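PDB 4UPK: phosphonate monoester hydrolase from Ruegeria pomeroyi, which is an enzyme of the sulfatase family, within the alkaline phosphatase clan, with an alpha/beta fold built round a large mixed sheet. Local coordinates for residues 42-47 / 369-374; 75-80 / 389-394; 92-97 / 430-435; 363-368 / 461-466. One frame throughout, in Å; residues are numbered along the deposited sequence.

Interaction 1: residues 42-47 / 369-374; sequences DQLRAD and HTPLII
A46 sets its methyl group squarely over the imidazole of H369. CB stands 3.6 Å from the ring centroid and 10° off the ring normal, a CH-pi contact in which one carbon faces the whole ring. H369 holds CG anti to its backbone N (chi1 -160°), which places the root of the ring beside its own carbonyl carbon and under the A46 methyl. On the opposite face the imidazole stacks with Y76, and a hydrogen bond from NE2 to R73 O fixes its rotation. Alanine suits this place because its short side chain allows a close approach of the backbones, with A46 CA and T370 CA 4.4 Å apart. The contact lies beside the mixed sheet of the alpha/beta fold, between the loop that leaves strand 35-41, where A46 lies as the chain turns into helix 46-49, and residues 369-371, which lead into strand 372-375. P371, whose CB points at the loop, lays ring atom CD 3.3 Å from L44 O and 3.8 Å from A46 CA. This CD replaces the hydrogen of an ordinary backbone N and meets L44 O by van der Waals contact, with a looser touch between CG and L44 CD2. A weak hydrogen bond joins A46 N to H369 O at 3.4 Å, and water 1 donates to the same H369 O at 2.6 Å. R45 turns away from this partner; its NE and NH2 grip D47 OD1 and OD2 side-on, and NH2 also pairs with D354.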
loop_
_atom_site.group_PDB
_atom_site.type_symbol
_atom_site.label_atom_id
_atom_site.label_comp_id
_atom_site.label_asym_id
_atom_site.label_seq_id
_atom_site.Cartn_x
_atom_site.Cartn_y
_atom_site.Cartn_z
ATOM N N ASP A 42 -20.084 24.421 -14.767
ATOM C CA ASP A 42 -20.835 23.227 -15.119
ATOM C C ASP A 42 -21.961 23.623 -16.112
ATOM O O ASP A 42 -22.668 24.632 -15.902
ATOM C CB ASP A 42 -21.440 22.584 -13.857
ATOM C CG ASP A 42 -21.545 21.070 -13.860
ATOM O OD1 ASP A 42 -22.344 20.534 -14.651
ATOM O OD2 ASP A 42 -20.872 20.420 -13.021
ATOM N N GLN A 43 -22.078 22.841 -17.212
ATOM C CA GLN A 43 -23.131 22.885 -18.235
ATOM C C GLN A 43 -23.232 24.099 -19.154
ATOM O O GLN A 43 -24.238 24.211 -19.844
ATOM C CB GLN A 43 -24.497 22.510 -17.616
ATOM C CG GLN A 43 -25.186 21.335 -18.278
ATOM C CD GLN A 43 -26.022 20.501 -17.330
ATOM O OE1 GLN A 43 -27.249 20.559 -17.328
ATOM N NE2 GLN A 43 -25.383 19.677 -16.520
ATOM N N LEU A 44 -22.207 24.981 -19.215
ATOM C CA LEU A 44 -22.214 26.148 -20.116
ATOM C C LEU A 44 -21.897 25.772 -21.584
ATOM O O LEU A 44 -20.826 25.227 -21.866
ATOM C CB LEU A 44 -21.327 27.314 -19.606
ATOM C CG LEU A 44 -21.449 28.689 -20.347
ATOM C CD1 LEU A 44 -22.818 29.311 -20.191
ATOM C CD2 LEU A 44 -20.359 29.664 -19.917
ATOM N N ARG A 45 -22.850 26.042 -22.509
ATOM C CA ARG A 45 -22.697 25.729 -23.938
ATOM C C ARG A 45 -21.654 26.623 -24.571
ATOM O O ARG A 45 -21.554 27.789 -24.192
ATOM C CB ARG A 45 -24.027 25.921 -24.691
ATOM C CG ARG A 45 -25.057 24.830 -24.450
ATOM C CD ARG A 45 -26.433 25.259 -24.920
ATOM N NE ARG A 45 -26.499 25.408 -26.373
ATOM C CZ ARG A 45 -27.242 24.659 -27.183
ATOM N NH1 ARG A 45 -27.984 23.675 -26.696
ATOM N NH2 ARG A 45 -27.244 24.887 -28.490
ATOM N N ALA A 46 -20.887 26.083 -25.540
ATOM C CA ALA A 46 -19.892 26.835 -26.304
ATOM C C ALA A 46 -20.566 27.987 -27.093
ATOM O O ALA A 46 -20.010 29.086 -27.138
ATOM C CB ALA A 46 -19.153 25.913 -27.263
ATOM N N ASP A 47 -21.771 27.738 -27.662
ATOM C CA ASP A 47 -22.518 28.724 -28.458
ATOM C C ASP A 47 -23.072 29.940 -27.696
ATOM O O ASP A 47 -23.535 30.886 -28.322
ATOM C CB ASP A 47 -23.554 28.062 -29.396
ATOM C CG ASP A 47 -24.784 27.420 -28.761
ATOM O OD1 ASP A 47 -24.886 27.420 -27.510
ATOM O OD2 ASP A 47 -25.643 26.928 -29.515
ATOM N N HIS A 369 -19.551 20.153 -26.944
ATOM C CA HIS A 369 -18.899 21.404 -27.351
ATOM C C HIS A 369 -18.891 22.410 -26.165
ATOM O O HIS A 369 -19.943 22.828 -25.663
ATOM C CB HIS A 369 -19.565 22.002 -28.608
ATOM C CG HIS A 369 -18.704 22.986 -29.342
ATOM N ND1 HIS A 369 -19.201 23.731 -30.397
ATOM C CD2 HIS A 369 -17.402 23.308 -29.161
ATOM C CE1 HIS A 369 -18.191 24.470 -30.825
ATOM N NE2 HIS A 369 -17.090 24.253 -30.108
ATOM N N THR A 370 -17.694 22.705 -25.664
ATOM C CA THR A 370 -17.513 23.555 -24.483
ATOM C C THR A 370 -16.563 24.717 -24.713
ATOM O O THR A 370 -15.618 24.586 -25.491
ATOM C CB THR A 370 -17.111 22.715 -23.265
ATOM O OG1 THR A 370 -16.115 21.763 -23.641
ATOM C CG2 THR A 370 -18.267 21.985 -22.682
ATOM N N PRO A 371 -16.801 25.873 -24.046
ATOM C CA PRO A 371 -15.870 26.991 -24.207
ATOM C C PRO A 371 -14.544 26.708 -23.494
ATOM O O PRO A 371 -14.505 25.945 -22.530
ATOM C CB PRO A 371 -16.618 28.170 -23.578
ATOM C CG PRO A 371 -17.511 27.543 -22.537
ATOM C CD PRO A 371 -17.891 26.197 -23.095
ATOM N N LEU A 372 -13.450 27.302 -24.001
ATOM C CA LEU A 372 -12.118 27.179 -23.447
ATOM C C LEU A 372 -11.313 28.454 -23.682
ATOM O O LEU A 372 -11.095 28.855 -24.827
ATOM C CB LEU A 372 -11.343 25.917 -23.936
ATOM C CG LEU A 372 -9.889 25.773 -23.419
ATOM C CD1 LEU A 372 -9.822 25.635 -21.905
ATOM C CD2 LEU A 372 -9.202 24.614 -24.047
ATOM N N ILE A 373 -10.895 29.095 -22.577
ATOM C CA ILE A 373 -10.094 30.310 -22.602
ATOM C C ILE A 373 -8.885 30.022 -21.755
ATOM O O ILE A 373 -9.012 29.568 -20.611
ATOM C CB ILE A 373 -10.831 31.614 -22.121
ATOM C CG1 ILE A 373 -12.220 31.818 -22.808
ATOM C CG2 ILE A 373 -9.930 32.855 -22.310
ATOM C CD1 ILE A 373 -13.214 32.740 -22.038
ATOM N N ILE A 374 -7.699 30.274 -22.319
ATOM C CA ILE A 374 -6.465 30.097 -21.590
ATOM C C ILE A 374 -5.642 31.369 -21.672
ATOM O O ILE A 374 -5.314 31.833 -22.765
ATOM C CB ILE A 374 -5.659 28.818 -21.994
ATOM C CG1 ILE A 374 -6.503 27.518 -21.775
ATOM C CG2 ILE A 374 -4.302 28.766 -21.242
ATOM C CD1 ILE A 374 -5.824 26.170 -22.228
HETATM O O HOH W 1 -22.435 23.058 -26.157
#

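Interaction 2: residues 75-80 / 389-394; sequences HYSVTN and TESIDL
H75 and Y76 run parallel to T389 and E390 as neighbouring strand ends, joined by Y76 N to T389 O at 3.1 Å and by S391 N to Y76 O, also 3.1 Å. H75 and T389 send their side chains to the same face and cross at about a right angle. There H75 ND1 and T389 OG1 form a 2.9 Å hydrogen bond at the edge of the imidazole, either atom being a possible donor; a hydroxyl, able to give or accept, suits either case. L394 CD1 makes a van der Waals contact with H75 CE1 at 3.7 Å. Past the strands, S391 carries OG between its backbone N and carbonyl carbon (chi1 60°), where it accepts V78 N at 3.1 Å. Water 2 links this hydroxyl to S77 OG, which also bonds to S85. V78 is branched and meets two partners: CG1 lies 3.6 Å from E390 CB, and CG2 lies 3.5 Å from I392 CG2. The E390 carboxylate goes on to Y94 OH and F432 N. D393 OD2 accepts E390 N, tying the 3-10 turn 391-393 back to the strand. Such a short parallel pairing, ending in a 3-10 turn, forms part of the large mixed sheet of the sulfatase fold.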
loop_
_atom_site.group_PDB
_atom_site.type_symbol
_atom_site.label_atom_id
_atom_site.label_comp_id
_atom_site.label_asym_id
_atom_site.label_seq_id
_atom_site.Cartn_x
_atom_site.Cartn_y
_atom_site.Cartn_z
ATOM N N HIS A 75 -13.395 22.819 -29.142
ATOM C CA HIS A 75 -13.124 22.124 -27.888
ATOM C C HIS A 75 -14.299 21.260 -27.448
ATOM O O HIS A 75 -15.423 21.746 -27.299
ATOM C CB HIS A 75 -12.718 23.116 -26.792
ATOM C CG HIS A 75 -12.177 22.461 -25.564
ATOM N ND1 HIS A 75 -10.917 21.887 -25.549
ATOM C CD2 HIS A 75 -12.751 22.284 -24.355
ATOM C CE1 HIS A 75 -10.757 21.400 -24.329
ATOM N NE2 HIS A 75 -11.834 21.606 -23.578
ATOM N N TYR A 76 -14.024 19.961 -27.228
ATOM C CA TYR A 76 -15.051 18.988 -26.888
ATOM C C TYR A 76 -14.722 18.170 -25.675
ATOM O O TYR A 76 -13.579 17.774 -25.485
ATOM C CB TYR A 76 -15.313 18.056 -28.101
ATOM C CG TYR A 76 -15.905 18.773 -29.293
ATOM C CD1 TYR A 76 -15.096 19.469 -30.188
ATOM C CD2 TYR A 76 -17.278 18.774 -29.524
ATOM C CE1 TYR A 76 -15.645 20.231 -31.224
ATOM C CE2 TYR A 76 -17.831 19.492 -30.592
ATOM C CZ TYR A 76 -17.005 20.215 -31.439
ATOM O OH TYR A 76 -17.509 20.923 -32.509
ATOM N N SER A 77 -15.750 17.891 -24.856
ATOM C CA SER A 77 -15.634 16.990 -23.711
ATOM C C SER A 77 -15.411 15.566 -24.307
ATOM O O SER A 77 -16.040 15.245 -25.317
ATOM C CB SER A 77 -16.921 17.026 -22.891
ATOM O OG SER A 77 -16.805 16.133 -21.798
ATOM N N VAL A 78 -14.501 14.748 -23.739
ATOM C CA VAL A 78 -14.234 13.397 -24.251
ATOM C C VAL A 78 -15.205 12.371 -23.681
ATOM O O VAL A 78 -15.218 11.212 -24.107
ATOM C CB VAL A 78 -12.752 12.934 -24.138
ATOM C CG1 VAL A 78 -11.800 13.983 -24.684
ATOM C CG2 VAL A 78 -12.383 12.546 -22.701
ATOM N N THR A 79 -16.010 12.783 -22.702
ATOM C CA THR A 79 -16.993 11.886 -22.106
ATOM C C THR A 79 -18.084 12.617 -21.391
ATOM O O THR A 79 -17.970 13.811 -21.171
ATOM C CB THR A 79 -16.368 10.708 -21.323
ATOM O OG1 THR A 79 -17.386 9.757 -21.010
ATOM C CG2 THR A 79 -15.649 11.149 -20.086
ATOM N N ASN A 80 -19.128 11.881 -21.012
ATOM C CA ASN A 80 -20.282 12.393 -20.302
ATOM C C ASN A 80 -20.935 11.280 -19.439
ATOM O O ASN A 80 -20.766 10.076 -19.740
ATOM C CB ASN A 80 -21.291 12.960 -21.305
ATOM C CG ASN A 80 -21.303 14.454 -21.356
ATOM O OD1 ASN A 80 -21.376 15.114 -20.329
ATOM N ND2 ASN A 80 -21.319 15.015 -22.547
ATOM N N THR A 389 -9.602 20.358 -30.165
ATOM C CA THR A 389 -9.006 20.216 -28.836
ATOM C C THR A 389 -9.961 19.399 -27.989
ATOM O O THR A 389 -11.160 19.349 -28.274
ATOM C CB THR A 389 -8.533 21.568 -28.232
ATOM O OG1 THR A 389 -9.639 22.443 -28.066
ATOM C CG2 THR A 389 -7.439 22.256 -29.071
ATOM N N GLU A 390 -9.410 18.701 -26.986
ATOM C CA GLU A 390 -10.159 17.810 -26.115
ATOM C C GLU A 390 -9.970 18.177 -24.662
ATOM O O GLU A 390 -8.953 18.758 -24.301
ATOM C CB GLU A 390 -9.740 16.359 -26.383
ATOM C CG GLU A 390 -10.237 15.842 -27.723
ATOM C CD GLU A 390 -9.821 14.443 -28.093
ATOM O OE1 GLU A 390 -9.011 13.864 -27.343
ATOM O OE2 GLU A 390 -10.294 13.926 -29.130
ATOM N N SER A 391 -10.960 17.820 -23.821
ATOM C CA SER A 391 -10.971 18.121 -22.384
ATOM C C SER A 391 -9.757 17.545 -21.639
ATOM O O SER A 391 -9.333 18.091 -20.619
ATOM C CB SER A 391 -12.283 17.646 -21.763
ATOM O OG SER A 391 -12.442 16.248 -21.933
ATOM N N ILE A 392 -9.191 16.442 -22.174
ATOM C CA ILE A 392 -8.021 15.735 -21.646
ATOM C C ILE A 392 -6.707 16.495 -21.867
ATOM O O ILE A 392 -5.697 16.135 -21.279
ATOM C CB ILE A 392 -7.971 14.289 -22.201
ATOM C CG1 ILE A 392 -7.889 14.273 -23.752
ATOM C CG2 ILE A 392 -9.150 13.477 -21.664
ATOM C CD1 ILE A 392 -7.413 12.972 -24.345
ATOM N N ASP A 393 -6.734 17.561 -22.699
ATOM C CA ASP A 393 -5.584 18.417 -23.005
ATOM C C ASP A 393 -5.303 19.466 -21.920
ATOM O O ASP A 393 -4.268 20.126 -21.964
ATOM C CB ASP A 393 -5.804 19.134 -24.352
ATOM C CG ASP A 393 -5.939 18.242 -25.567
ATOM O OD1 ASP A 393 -5.548 17.039 -25.483
ATOM O OD2 ASP A 393 -6.425 18.734 -26.604
ATOM N N LEU A 394 -6.211 19.621 -20.948
ATOM C CA LEU A 394 -6.061 20.640 -19.909
ATOM C C LEU A 394 -5.003 20.300 -18.853
ATOM O O LEU A 394 -4.099 21.106 -18.625
ATOM C CB LEU A 394 -7.428 20.996 -19.312
ATOM C CG LEU A 394 -8.241 22.106 -20.004
ATOM C CD1 LEU A 394 -8.514 21.813 -21.463
ATOM C CD2 LEU A 394 -9.568 22.278 -19.319
HETATM O O HOH W 2 -14.292 15.534 -20.143
#

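Interaction 3: residues 92-97 / 430-435; sequences GQYAMN and YSFSEL
M96 runs from the carboxylate of E434 to the ring of F432, and its atoms meet the two in turn. CB packs 3.4 Å from E434 OE1. CG, held between the backbone N and the carbonyl carbon (chi1 59°), comes 3.5 Å from E434 OE2. Beyond CG the chain is extended, which carries SD to 5.2 Å from the centroid of the F432 ring, an oblique Met-aromatic contact. The tip, CE, lies 4.1 Å from F432 CE2. An unbranched, polarisable side chain suits this path from a polar group to an aromatic one. The backbone of M96 serves too: its N donates to E434 OE2 at 3.0 Å, on the syn side of the carboxylate, with a bent N-H...O angle of 136°. Water 3 donates to that same oxygen at 2.8 Å and accepts A95 N, so one glutamate oxygen serves two N-H groups of the helix's first turn, one directly and one through water. These two N-H groups would be expected to favour a charged carboxylate here. Y94, at the N-cap position, offers its ring face to the edge of F432 in a T-shaped pair, centroids 5.5 Å apart and planes at 88°; its hydroxyl bonds to E390. Helix 95-98 thus rests on strand 431-436, within this chain an outermost strand of the four-stranded antiparallel sheet. Helix 499-515 packs on M96 through H512 and R513, and M517 of the second subunit reaches M96 as well.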
loop_
_atom_site.group_PDB
_atom_site.type_symbol
_atom_site.label_atom_id
_atom_site.label_comp_id
_atom_site.label_asym_id
_atom_site.label_seq_id
_atom_site.Cartn_x
_atom_site.Cartn_y
_atom_site.Cartn_z
ATOM N N GLY A 92 -6.667 13.588 -17.367
ATOM C CA GLY A 92 -6.063 13.731 -18.691
ATOM C C GLY A 92 -6.169 12.480 -19.553
ATOM O O GLY A 92 -5.482 12.367 -20.574
ATOM N N GLN A 93 -7.069 11.542 -19.166
ATOM C CA GLN A 93 -7.285 10.264 -19.861
ATOM C C GLN A 93 -8.689 10.148 -20.430
ATOM O O GLN A 93 -9.634 10.696 -19.868
ATOM C CB GLN A 93 -7.095 9.074 -18.893
ATOM C CG GLN A 93 -5.767 9.004 -18.171
ATOM C CD GLN A 93 -5.665 7.788 -17.281
ATOM O OE1 GLN A 93 -6.367 6.791 -17.440
ATOM N NE2 GLN A 93 -4.734 7.815 -16.359
ATOM N N TYR A 94 -8.836 9.353 -21.492
ATOM C CA TYR A 94 -10.132 9.015 -22.073
ATOM C C TYR A 94 -10.852 8.091 -21.058
ATOM O O TYR A 94 -10.186 7.417 -20.281
ATOM C CB TYR A 94 -9.943 8.266 -23.408
ATOM C CG TYR A 94 -9.425 9.130 -24.538
ATOM C CD1 TYR A 94 -10.224 10.112 -25.115
ATOM C CD2 TYR A 94 -8.173 8.894 -25.105
ATOM C CE1 TYR A 94 -9.769 10.877 -26.187
ATOM C CE2 TYR A 94 -7.695 9.674 -26.156
ATOM C CZ TYR A 94 -8.496 10.662 -26.699
ATOM O OH TYR A 94 -8.005 11.447 -27.718
ATOM N N ALA A 95 -12.186 8.089 -21.053
ATOM C CA ALA A 95 -13.012 7.243 -20.202
ATOM C C ALA A 95 -12.665 5.762 -20.416
ATOM O O ALA A 95 -12.813 4.998 -19.466
ATOM C CB ALA A 95 -14.493 7.493 -20.490
ATOM N N MET A 96 -12.204 5.352 -21.656
ATOM C CA MET A 96 -11.793 3.968 -21.977
ATOM C C MET A 96 -10.566 3.557 -21.167
ATOM O O MET A 96 -10.338 2.380 -20.944
ATOM C CB MET A 96 -11.607 3.717 -23.501
ATOM C CG MET A 96 -10.571 4.591 -24.191
ATOM S SD MET A 96 -10.601 4.348 -25.987
ATOM C CE MET A 96 -9.395 5.550 -26.477
ATOM N N ASN A 97 -9.814 4.543 -20.692
ATOM C CA ASN A 97 -8.631 4.344 -19.879
ATOM C C ASN A 97 -8.881 4.552 -18.376
ATOM O O ASN A 97 -8.525 3.669 -17.570
ATOM C CB ASN A 97 -7.477 5.197 -20.412
ATOM C CG ASN A 97 -6.975 4.679 -21.738
ATOM O OD1 ASN A 97 -7.063 3.489 -22.036
ATOM N ND2 ASN A 97 -6.456 5.548 -22.574
ATOM N N TYR A 430 -9.271 15.082 -35.754
ATOM C CA TYR A 430 -10.609 14.683 -35.347
ATOM C C TYR A 430 -10.658 14.707 -33.820
ATOM O O TYR A 430 -9.616 14.628 -33.177
ATOM C CB TYR A 430 -10.942 13.254 -35.866
ATOM C CG TYR A 430 -10.058 12.171 -35.300
ATOM C CD1 TYR A 430 -10.344 11.582 -34.070
ATOM C CD2 TYR A 430 -8.913 11.759 -35.969
ATOM C CE1 TYR A 430 -9.507 10.611 -33.520
ATOM C CE2 TYR A 430 -8.073 10.786 -35.436
ATOM C CZ TYR A 430 -8.375 10.209 -34.211
ATOM O OH TYR A 430 -7.519 9.264 -33.685
ATOM N N SER A 431 -11.858 14.769 -33.241
ATOM C CA SER A 431 -12.029 14.687 -31.790
ATOM C C SER A 431 -12.804 13.404 -31.463
ATOM O O SER A 431 -13.485 12.823 -32.316
ATOM C CB SER A 431 -12.690 15.946 -31.221
ATOM O OG SER A 431 -14.033 16.070 -31.659
ATOM N N PHE A 432 -12.644 12.930 -30.244
ATOM C CA PHE A 432 -13.235 11.678 -29.818
ATOM C C PHE A 432 -13.966 11.808 -28.455
ATOM O O PHE A 432 -13.389 12.303 -27.476
ATOM C CB PHE A 432 -12.105 10.617 -29.760
ATOM C CG PHE A 432 -12.525 9.239 -29.333
ATOM C CD1 PHE A 432 -13.003 8.321 -30.264
ATOM C CD2 PHE A 432 -12.399 8.839 -28.010
ATOM C CE1 PHE A 432 -13.353 7.037 -29.878
ATOM C CE2 PHE A 432 -12.743 7.556 -27.625
ATOM C CZ PHE A 432 -13.237 6.669 -28.555
ATOM N N SER A 433 -15.204 11.316 -28.395
ATOM C CA SER A 433 -16.011 11.311 -27.170
ATOM C C SER A 433 -16.609 9.936 -26.909
ATOM O O SER A 433 -16.796 9.164 -27.831
ATOM C CB SER A 433 -17.120 12.368 -27.221
ATOM O OG SER A 433 -16.566 13.653 -27.428
ATOM N N GLU A 434 -16.902 9.637 -25.651
ATOM C CA GLU A 434 -17.491 8.375 -25.221
ATOM C C GLU A 434 -18.675 8.604 -24.274
ATOM O O GLU A 434 -18.745 9.617 -23.570
ATOM C CB GLU A 434 -16.449 7.494 -24.511
ATOM C CG GLU A 434 -15.360 6.942 -25.405
ATOM C CD GLU A 434 -14.376 6.074 -24.651
ATOM O OE1 GLU A 434 -14.680 4.881 -24.429
ATOM O OE2 GLU A 434 -13.375 6.626 -24.148
ATOM N N LEU A 435 -19.587 7.631 -24.234
ATOM C CA LEU A 435 -20.744 7.663 -23.339
ATOM C C LEU A 435 -21.036 6.238 -22.938
ATOM O O LEU A 435 -20.605 5.312 -23.616
ATOM C CB LEU A 435 -21.965 8.310 -24.061
ATOM C CG LEU A 435 -23.174 8.731 -23.208
ATOM C CD1 LEU A 435 -22.902 10.025 -22.446
ATOM C CD2 LEU A 435 -24.411 8.928 -24.087
HETATM O O HOH W 3 -13.136 9.417 -23.673
#

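Interaction 4: residues 363-368 / 461-466; sequences VYDAAY and ILRDAR
At the join between the small four-stranded antiparallel sheet and the loop before strand 372-375, R463 of strand 458-463 forms a salt bridge with D365. R463 NE donates to D365 OD1 at 2.9 Å with an N-H...O angle of 148°. The oxygen lies in the guanidinium plane, whereas the donor stands above the carboxylate plane, and the two groups are tilted 56° apart. Water 4 braces the pair, donating to V363 O at 2.7 Å and to D365 OD1, and accepting from R463 NH2 at 2.8 Å. NH1 turns to the hydroxyls of S431 and S433, so an arginine, with several donors, suits a buried place with acceptors on several sides. Y368 crosses R463 at about a right angle, its CG 3.3 Å from NH2. I461 meets Y368 tip to tip, CD1 lying 3.6 Å from OH, a hydroxyl that bonds to T362 O. The same CD1 approaches V363 CB at 4.0 Å, and I461 CG2 lies over one face of the guanidinium, toward its rim. A salt bridge flanked by apolar contacts here joins the large alpha/beta part to the smaller C-terminal sheet, the two-part architecture typical of sulfatases.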
loop_
_atom_site.group_PDB
_atom_site.type_symbol
_atom_site.label_atom_id
_atom_site.label_comp_id
_atom_site.label_asym_id
_atom_site.label_seq_id
_atom_site.Cartn_x
_atom_site.Cartn_y
_atom_site.Cartn_z
ATOM N N VAL A 363 -25.646 12.083 -28.100
ATOM C CA VAL A 363 -24.489 12.029 -29.007
ATOM C C VAL A 363 -24.294 13.315 -29.829
ATOM O O VAL A 363 -23.314 13.404 -30.570
ATOM C CB VAL A 363 -24.520 10.754 -29.901
ATOM C CG1 VAL A 363 -24.494 9.487 -29.051
ATOM C CG2 VAL A 363 -25.728 10.756 -30.846
ATOM N N TYR A 364 -25.226 14.293 -29.719
ATOM C CA TYR A 364 -25.102 15.553 -30.455
ATOM C C TYR A 364 -24.073 16.478 -29.822
ATOM O O TYR A 364 -23.899 16.463 -28.594
ATOM C CB TYR A 364 -26.466 16.259 -30.665
ATOM C CG TYR A 364 -27.428 15.486 -31.538
ATOM C CD1 TYR A 364 -27.047 15.036 -32.807
ATOM C CD2 TYR A 364 -28.725 15.209 -31.105
ATOM C CE1 TYR A 364 -27.932 14.330 -33.619
ATOM C CE2 TYR A 364 -29.626 14.524 -31.921
ATOM C CZ TYR A 364 -29.225 14.088 -33.178
ATOM O OH TYR A 364 -30.098 13.384 -33.976
ATOM N N ASP A 365 -23.393 17.272 -30.675
ATOM C CA ASP A 365 -22.318 18.198 -30.320
ATOM C C ASP A 365 -22.610 19.154 -29.170
ATOM O O ASP A 365 -21.719 19.379 -28.350
ATOM C CB ASP A 365 -21.783 18.948 -31.561
ATOM C CG ASP A 365 -20.995 18.078 -32.540
ATOM O OD1 ASP A 365 -20.630 16.925 -32.173
ATOM O OD2 ASP A 365 -20.709 18.554 -33.652
ATOM N N ALA A 366 -23.854 19.692 -29.085
ATOM C CA ALA A 366 -24.261 20.624 -28.024
ATOM C C ALA A 366 -24.031 20.061 -26.601
ATOM O O ALA A 366 -23.776 20.830 -25.681
ATOM C CB ALA A 366 -25.711 21.070 -28.225
ATOM N N ALA A 367 -24.033 18.720 -26.456
ATOM C CA ALA A 367 -23.782 18.035 -25.179
ATOM C C ALA A 367 -22.276 17.982 -24.803
ATOM O O ALA A 367 -21.963 17.712 -23.644
ATOM C CB ALA A 367 -24.361 16.626 -25.228
ATOM N N TYR A 368 -21.358 18.242 -25.776
ATOM C CA TYR A 368 -19.897 18.118 -25.627
ATOM C C TYR A 368 -19.123 19.369 -25.936
ATOM O O TYR A 368 -18.101 19.582 -25.298
ATOM C CB TYR A 368 -19.322 16.949 -26.485
ATOM C CG TYR A 368 -19.988 15.623 -26.221
ATOM C CD1 TYR A 368 -21.153 15.264 -26.889
ATOM C CD2 TYR A 368 -19.436 14.702 -25.328
ATOM C CE1 TYR A 368 -21.800 14.059 -26.623
ATOM C CE2 TYR A 368 -20.066 13.484 -25.066
ATOM C CZ TYR A 368 -21.258 13.174 -25.711
ATOM O OH TYR A 368 -21.921 11.992 -25.478
ATOM N N ILE A 461 -17.994 8.478 -30.272
ATOM C CA ILE A 461 -18.226 9.550 -31.262
ATOM C C ILE A 461 -16.875 10.005 -31.858
ATOM O O ILE A 461 -15.941 10.276 -31.107
ATOM C CB ILE A 461 -19.007 10.757 -30.637
ATOM C CG1 ILE A 461 -20.336 10.320 -29.931
ATOM C CG2 ILE A 461 -19.249 11.884 -31.665
ATOM C CD1 ILE A 461 -20.698 11.089 -28.699
ATOM N N LEU A 462 -16.777 10.092 -33.195
ATOM C CA LEU A 462 -15.585 10.597 -33.878
ATOM C C LEU A 462 -15.988 11.794 -34.747
ATOM O O LEU A 462 -16.795 11.640 -35.652
ATOM C CB LEU A 462 -14.849 9.502 -34.704
ATOM C CG LEU A 462 -13.478 9.914 -35.266
ATOM C CD1 LEU A 462 -12.462 8.815 -35.084
ATOM C CD2 LEU A 462 -13.569 10.319 -36.738
ATOM N N ARG A 463 -15.436 12.975 -34.461
ATOM C CA ARG A 463 -15.745 14.204 -35.193
ATOM C C ARG A 463 -14.635 14.518 -36.152
ATOM O O ARG A 463 -13.573 14.976 -35.752
ATOM C CB ARG A 463 -16.016 15.395 -34.262
ATOM C CG ARG A 463 -17.184 15.167 -33.312
ATOM C CD ARG A 463 -17.298 16.262 -32.298
ATOM N NE ARG A 463 -18.147 15.844 -31.186
ATOM C CZ ARG A 463 -17.699 15.275 -30.073
ATOM N NH1 ARG A 463 -16.395 15.091 -29.890
ATOM N NH2 ARG A 463 -18.550 14.896 -29.126
ATOM N N ASP A 464 -14.883 14.236 -37.419
ATOM C CA ASP A 464 -13.997 14.484 -38.538
ATOM C C ASP A 464 -14.387 15.877 -39.088
ATOM O O ASP A 464 -15.437 16.412 -38.711
ATOM C CB ASP A 464 -14.227 13.323 -39.541
ATOM C CG ASP A 464 -13.709 13.469 -40.943
ATOM O OD1 ASP A 464 -12.484 13.412 -41.126
ATOM O OD2 ASP A 464 -14.532 13.552 -41.864
ATOM N N ALA A 465 -13.537 16.479 -39.933
ATOM C CA ALA A 465 -13.786 17.800 -40.541
ATOM C C ALA A 465 -15.153 17.889 -41.281
ATOM O O ALA A 465 -15.815 18.935 -41.253
ATOM C CB ALA A 465 -12.652 18.151 -41.495
ATOM N N ARG A 466 -15.561 16.770 -41.924
ATOM C CA ARG A 466 -16.805 16.637 -42.670
ATOM C C ARG A 466 -17.873 15.782 -41.937
ATOM O O ARG A 466 -19.039 16.156 -41.898
ATOM C CB ARG A 466 -16.521 16.051 -44.067
ATOM C CG ARG A 466 -17.788 15.916 -44.903
ATOM C CD ARG A 466 -17.536 15.438 -46.292
ATOM N NE ARG A 466 -18.804 15.132 -46.942
ATOM C CZ ARG A 466 -18.938 14.318 -47.978
ATOM N NH1 ARG A 466 -17.882 13.713 -48.496
ATOM N NH2 ARG A 466 -20.132 14.082 -48.486
HETATM O O HOH W 4 -21.017 14.860 -30.535
#

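In the fold
Followed from the N terminus, the chain supplies the first partners of interactions 1, 2 and 3 in turn (42-47, 75-80, 92-97), then 363-368 of interaction 4. Residues 369-374 next close the loop of interaction 1, and 389-394, 430-435 and 461-466 close those of 2, 3 and 4. Every pair of contacts therefore crosses, and none nests. Interactions 1 and 2 touch within the large mixed sheet, where strands 70-76 and 372-375 are neighbours. Interactions 3 and 4 share the antiparallel sheet through strands 431-436 and 458-463. Interaction 2 touches all the others; hydrogen bonds from S77 O to S433 OG and between the backbones of V78 and E434 join 75-80 to strand 431-436.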